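Local atomic coordinates of myosin-2 (PDB entry 6IXO), a protein that carries organelles and other cargo along polarized actin cables in budding yeast, gripping receptor proteins on its cargo through its globular tail. Residues S155-Q167 / T371-L383. Sequence-based numbering, arbitrary orientation.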
loop_
_atom_site.group_PDB
_atom_site.type_symbol
_atom_site.label_atom_id
_atom_site.label_comp_id
_atom_site.label_asym_id
_atom_site.label_seq_id
_atom_site.Cartn_x
_atom_site.Cartn_y
_atom_site.Cartn_z
ATOM N N SER A 155 1.641 -7.843 -10.079
ATOM C CA SER A 155 1.761 -7.547 -8.646
ATOM C C SER A 155 2.440 -6.169 -8.455
ATOM O O SER A 155 1.949 -5.320 -7.694
ATOM C CB SER A 155 2.566 -8.651 -7.957
ATOM O OG SER A 155 2.636 -8.464 -6.541
ATOM N N TYR A 156 3.553 -5.966 -9.147
ATOM C CA TYR A 156 4.299 -4.695 -9.106
ATOM C C TYR A 156 3.424 -3.522 -9.507
ATOM O O TYR A 156 3.378 -2.467 -8.817
ATOM C CB TYR A 156 5.502 -4.785 -10.036
ATOM C CG TYR A 156 6.394 -3.549 -10.028
ATOM C CD1 TYR A 156 7.436 -3.438 -9.108
ATOM C CD2 TYR A 156 6.204 -2.516 -10.944
ATOM C CE1 TYR A 156 8.270 -2.322 -9.089
ATOM C CE2 TYR A 156 7.049 -1.362 -10.933
ATOM C CZ TYR A 156 8.066 -1.292 -9.999
ATOM O OH TYR A 156 8.914 -0.211 -9.964
ATOM N N ASN A 157 2.742 -3.695 -10.635
ATOM C CA ASN A 157 1.871 -2.674 -11.197
ATOM C C ASN A 157 0.760 -2.326 -10.253
ATOM O O ASN A 157 0.557 -1.142 -9.959
ATOM C CB ASN A 157 1.286 -3.130 -12.567
ATOM C CG ASN A 157 2.330 -3.142 -13.625
ATOM O OD1 ASN A 157 3.458 -2.683 -13.373
ATOM N ND2 ASN A 157 1.999 -3.660 -14.819
ATOM N N ILE A 158 0.031 -3.315 -9.750
ATOM C CA ILE A 158 -1.132 -2.937 -8.938
ATOM C C ILE A 158 -0.655 -2.425 -7.559
ATOM O O ILE A 158 -1.318 -1.589 -6.951
ATOM C CB ILE A 158 -2.184 -4.086 -8.771
ATOM C CG1 ILE A 158 -1.624 -5.326 -8.063
ATOM C CG2 ILE A 158 -2.819 -4.405 -10.113
ATOM C CD1 ILE A 158 -2.757 -6.129 -7.400
ATOM N N TYR A 159 0.507 -2.867 -7.106
ATOM C CA TYR A 159 1.034 -2.343 -5.827
ATOM C C TYR A 159 1.313 -0.824 -6.001
ATOM O O TYR A 159 0.944 0.009 -5.140
ATOM C CB TYR A 159 2.311 -3.068 -5.423
ATOM C CG TYR A 159 2.860 -2.498 -4.110
ATOM C CD1 TYR A 159 2.327 -2.911 -2.906
ATOM C CD2 TYR A 159 3.891 -1.570 -4.099
ATOM C CE1 TYR A 159 2.798 -2.399 -1.665
ATOM C CE2 TYR A 159 4.389 -1.021 -2.871
ATOM C CZ TYR A 159 3.830 -1.435 -1.680
ATOM O OH TYR A 159 4.317 -0.978 -0.470
ATOM N N ASN A 160 1.935 -0.478 -7.129
ATOM C CA ASN A 160 2.280 0.935 -7.377
ATOM C C ASN A 160 1.093 1.802 -7.710
ATOM O O ASN A 160 1.033 2.971 -7.331
ATOM C CB ASN A 160 3.316 1.001 -8.474
ATOM C CG ASN A 160 4.689 0.868 -7.919
ATOM O OD1 ASN A 160 5.214 1.820 -7.356
ATOM N ND2 ASN A 160 5.269 -0.331 -7.994
ATOM N N ILE A 161 0.156 1.251 -8.453
ATOM C CA ILE A 161 -1.064 1.990 -8.780
ATOM C C ILE A 161 -1.814 2.323 -7.484
ATOM O O ILE A 161 -2.258 3.462 -7.246
ATOM C CB ILE A 161 -1.952 1.186 -9.712
ATOM C CG1 ILE A 161 -1.349 1.162 -11.134
ATOM C CG2 ILE A 161 -3.393 1.754 -9.752
ATOM C CD1 ILE A 161 -2.007 0.078 -12.068
ATOM N N TRP A 162 -1.923 1.320 -6.632
ATOM C CA TRP A 162 -2.642 1.466 -5.371
ATOM C C TRP A 162 -1.942 2.432 -4.425
ATOM O O TRP A 162 -2.575 3.296 -3.835
ATOM C CB TRP A 162 -2.767 0.119 -4.697
ATOM C CG TRP A 162 -3.604 0.109 -3.423
ATOM C CD1 TRP A 162 -4.931 0.481 -3.289
ATOM C CD2 TRP A 162 -3.172 -0.312 -2.140
ATOM N NE1 TRP A 162 -5.343 0.274 -1.990
ATOM C CE2 TRP A 162 -4.280 -0.223 -1.269
ATOM C CE3 TRP A 162 -1.953 -0.772 -1.634
ATOM C CZ2 TRP A 162 -4.201 -0.562 0.079
ATOM C CZ3 TRP A 162 -1.882 -1.138 -0.289
ATOM C CH2 TRP A 162 -2.994 -1.036 0.548
ATOM N N LEU A 163 -0.640 2.257 -4.280
ATOM C CA LEU A 163 0.115 3.045 -3.316
ATOM C C LEU A 163 0.048 4.536 -3.718
ATOM O O LEU A 163 -0.088 5.412 -2.859
ATOM C CB LEU A 163 1.562 2.547 -3.237
ATOM C CG LEU A 163 2.401 3.050 -2.044
ATOM C CD1 LEU A 163 1.621 2.967 -0.727
ATOM C CD2 LEU A 163 3.728 2.283 -1.904
ATOM N N LYS A 164 0.107 4.812 -5.016
ATOM C CA LYS A 164 -0.006 6.199 -5.471
ATOM C C LYS A 164 -1.367 6.786 -5.135
ATOM O O LYS A 164 -1.478 7.938 -4.702
ATOM C CB LYS A 164 0.254 6.298 -6.980
ATOM C CG LYS A 164 -0.059 7.722 -7.525
ATOM C CD LYS A 164 0.312 7.867 -9.039
ATOM C CE LYS A 164 1.809 7.558 -9.298
ATOM N NZ LYS A 164 2.776 8.531 -8.606
ATOM N N LYS A 165 -2.418 6.004 -5.311
ATOM C CA LYS A 165 -3.753 6.473 -4.940
ATOM C C LYS A 165 -3.857 6.739 -3.443
ATOM O O LYS A 165 -4.496 7.716 -3.034
ATOM C CB LYS A 165 -4.840 5.449 -5.360
ATOM C CG LYS A 165 -5.142 5.455 -6.882
ATOM C CD LYS A 165 -5.934 4.124 -7.241
ATOM C CE LYS A 165 -6.202 4.089 -8.764
ATOM N NZ LYS A 165 -7.150 5.139 -9.161
ATOM N N LEU A 166 -3.236 5.879 -2.639
ATOM C CA LEU A 166 -3.175 6.120 -1.196
ATOM C C LEU A 166 -2.487 7.449 -0.875
ATOM O O LEU A 166 -2.967 8.194 -0.039
ATOM C CB LEU A 166 -2.418 5.005 -0.472
ATOM C CG LEU A 166 -3.150 3.644 -0.519
ATOM C CD1 LEU A 166 -2.279 2.690 0.263
ATOM C CD2 LEU A 166 -4.561 3.664 0.126
ATOM N N GLN A 167 -1.350 7.705 -1.512
ATOM C CA GLN A 167 -0.664 8.984 -1.320
ATOM C C GLN A 167 -1.556 10.170 -1.644
ATOM O O GLN A 167 -1.560 11.165 -0.895
ATOM C CB GLN A 167 0.605 9.051 -2.179
ATOM C CG GLN A 167 1.704 8.051 -1.724
ATOM C CD GLN A 167 3.039 8.322 -2.409
ATOM O OE1 GLN A 167 3.076 8.693 -3.563
ATOM N NE2 GLN A 167 4.129 8.160 -1.679
ATOM N N THR A 371 11.897 16.463 -0.702
ATOM C CA THR A 371 11.262 15.851 -1.875
ATOM C C THR A 371 10.382 14.654 -1.499
ATOM O O THR A 371 10.893 13.683 -0.971
ATOM C CB THR A 371 12.326 15.385 -2.841
ATOM O OG1 THR A 371 13.062 16.529 -3.262
ATOM C CG2 THR A 371 11.689 14.663 -4.037
ATOM N N PRO A 372 9.059 14.727 -1.744
ATOM C CA PRO A 372 8.204 13.567 -1.417
ATOM C C PRO A 372 8.587 12.363 -2.289
ATOM O O PRO A 372 8.968 12.564 -3.445
ATOM C CB PRO A 372 6.785 14.058 -1.736
ATOM C CG PRO A 372 6.896 15.585 -1.780
ATOM C CD PRO A 372 8.290 15.865 -2.261
ATOM N N GLU A 373 8.554 11.158 -1.730
ATOM C CA GLU A 373 8.894 9.965 -2.550
ATOM C C GLU A 373 7.641 9.538 -3.265
ATOM O O GLU A 373 6.665 9.156 -2.604
ATOM C CB GLU A 373 9.398 8.807 -1.694
ATOM C CG GLU A 373 10.774 8.985 -1.082
ATOM C CD GLU A 373 11.861 9.266 -2.106
ATOM O OE1 GLU A 373 12.833 9.969 -1.744
ATOM O OE2 GLU A 373 11.751 8.787 -3.260
ATOM N N THR A 374 7.662 9.560 -4.595
ATOM C CA THR A 374 6.447 9.234 -5.317
ATOM C C THR A 374 6.609 7.954 -6.129
ATOM O O THR A 374 5.705 7.566 -6.854
ATOM C CB THR A 374 6.029 10.402 -6.238
ATOM O OG1 THR A 374 7.099 10.700 -7.133
ATOM C CG2 THR A 374 5.707 11.628 -5.365
ATOM N N GLY A 375 7.778 7.342 -6.040
ATOM C CA GLY A 375 7.968 6.016 -6.615
ATOM C C GLY A 375 8.436 6.091 -8.060
ATOM O O GLY A 375 8.833 7.157 -8.522
ATOM N N PRO A 376 8.361 4.975 -8.793
ATOM C CA PRO A 376 7.718 3.727 -8.353
ATOM C C PRO A 376 8.456 3.012 -7.243
ATOM O O PRO A 376 9.675 3.209 -7.059
ATOM C CB PRO A 376 7.719 2.860 -9.641
ATOM C CG PRO A 376 8.879 3.291 -10.387
ATOM C CD PRO A 376 8.962 4.832 -10.135
ATOM N N PHE A 377 7.716 2.187 -6.513
ATOM C CA PHE A 377 8.248 1.515 -5.348
ATOM C C PHE A 377 8.492 0.038 -5.579
ATOM O O PHE A 377 7.730 -0.592 -6.312
ATOM C CB PHE A 377 7.270 1.658 -4.200
ATOM C CG PHE A 377 6.956 3.094 -3.881
ATOM C CD1 PHE A 377 7.829 3.836 -3.129
ATOM C CD2 PHE A 377 5.799 3.675 -4.357
ATOM C CE1 PHE A 377 7.538 5.208 -2.838
ATOM C CE2 PHE A 377 5.498 5.030 -4.042
ATOM C CZ PHE A 377 6.380 5.758 -3.300
ATOM N N THR A 378 9.515 -0.490 -4.909
ATOM C CA THR A 378 9.750 -1.922 -4.861
ATOM C C THR A 378 8.483 -2.645 -4.371
ATOM O O THR A 378 7.875 -2.241 -3.397
ATOM C CB THR A 378 10.951 -2.251 -3.950
ATOM O OG1 THR A 378 12.111 -1.582 -4.458
ATOM C CG2 THR A 378 11.252 -3.815 -3.940
ATOM N N ASP A 379 8.109 -3.748 -5.029
ATOM C CA ASP A 379 6.938 -4.474 -4.591
ATOM C C ASP A 379 7.366 -5.306 -3.368
ATOM O O ASP A 379 8.153 -6.259 -3.527
ATOM C CB ASP A 379 6.421 -5.387 -5.750
ATOM C CG ASP A 379 5.295 -6.330 -5.318
ATOM O OD1 ASP A 379 4.766 -6.239 -4.166
ATOM O OD2 ASP A 379 4.903 -7.150 -6.179
ATOM N N PRO A 380 6.805 -5.034 -2.185
ATOM C CA PRO A 380 7.366 -5.725 -1.000
ATOM C C PRO A 380 7.025 -7.232 -1.050
ATOM O O PRO A 380 7.718 -8.013 -0.429
ATOM C CB PRO A 380 6.678 -5.043 0.182
ATOM C CG PRO A 380 5.356 -4.549 -0.397
ATOM C CD PRO A 380 5.689 -4.133 -1.821
ATOM N N PHE A 381 5.973 -7.599 -1.775
ATOM C CA PHE A 381 5.679 -9.052 -2.011
ATOM C C PHE A 381 6.831 -9.769 -2.686
ATOM O O PHE A 381 7.042 -10.983 -2.492
ATOM C CB PHE A 381 4.437 -9.216 -2.887
ATOM C CG PHE A 381 3.157 -8.944 -2.156
ATOM C CD1 PHE A 381 2.647 -9.875 -1.256
ATOM C CD2 PHE A 381 2.480 -7.743 -2.329
ATOM C CE1 PHE A 381 1.454 -9.639 -0.568
ATOM C CE2 PHE A 381 1.295 -7.485 -1.624
ATOM C CZ PHE A 381 0.777 -8.438 -0.754
ATOM N N SER A 382 7.550 -9.049 -3.547
ATOM C CA SER A 382 8.558 -9.697 -4.387
ATOM C C SER A 382 9.783 -10.084 -3.533
ATOM O O SER A 382 10.683 -10.811 -4.000
ATOM C CB SER A 382 8.978 -8.781 -5.542
ATOM O OG SER A 382 9.864 -7.768 -5.061
ATOM N N LEU A 383 9.813 -9.587 -2.294
ATOM C CA LEU A 383 10.964 -9.777 -1.424
ATOM C C LEU A 383 10.771 -10.953 -0.473
ATOM O O LEU A 383 11.668 -11.289 0.289
ATOM C CB LEU A 383 11.246 -8.515 -0.588
ATOM C CG LEU A 383 11.464 -7.236 -1.390
ATOM C CD1 LEU A 383 11.682 -6.082 -0.381
ATOM C CD2 LEU A 383 12.630 -7.352 -2.327
HETATM O O HOH W 1 4.898 5.925 -8.936
HETATM O O HOH W 2 3.234 7.431 -5.996
#
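Asn160, on the helix face turned to segment 371-383, pairs its carboxamide with the backbone of Phe377 at both ends. Phe377 N gives a nearly straight bond to a lone pair of Asn160 OD1 (2.7 Å, 174°), and Asn160 ND2 returns one to Phe377 O (3.0 Å). The amide's rotation is fixed further because ND2 also donates to Tyr156 O, one turn back, and lies over the centre of the Tyr156 ring. Replacing Asn160 with an alanine is likely to leave Phe377 N and O without these mates, and Tyr156 O without its second donor. Gln167 has the longer arm needed to carry NE2 to Glu373 O (2.9 Å), with the amide plane perpendicular to the Phe377 ring. Beside it, a water accepts from Lys164 NZ and donates to Gln167 OE1 and Thr374 O.

At the other end the small hydroxyl of Ser155 donates to the syn side of Asp379 OD2 (2.6 Å). Asp379 swings its carboxylate away from its own N (chi1 172°), which carries OD2 to the helix while OD1 accepts from Phe381 N in an Asx turn, leading into the 3-10 segment 380-383.

Apolar contacts fill in between the polar ones. Pro380 CD sits over one face of the Tyr159 ring, 3.4 Å from its centroid, a CH-pi contact suited to a proline's polarised CH2. Leu163, turned toward the loop, offers methyl CD2 to Phe377 CD2 (3.5 Å), crossing that side chain at about a right angle. Pro376, after a cis peptide bond, lays CB against the hydroxyl end of Tyr156, CZ included. Helix 223-247 adds Val229 beside Tyr159 and Thr232 beside Phe377.

Bonds from Asn160, Gln167 and Ser155 thus help fasten an irregular loop segment, between helices 336-350 and 403-415, along the long helix 134-180 of the all-helical globular tail, the cargo-binding domain of this class V myosin.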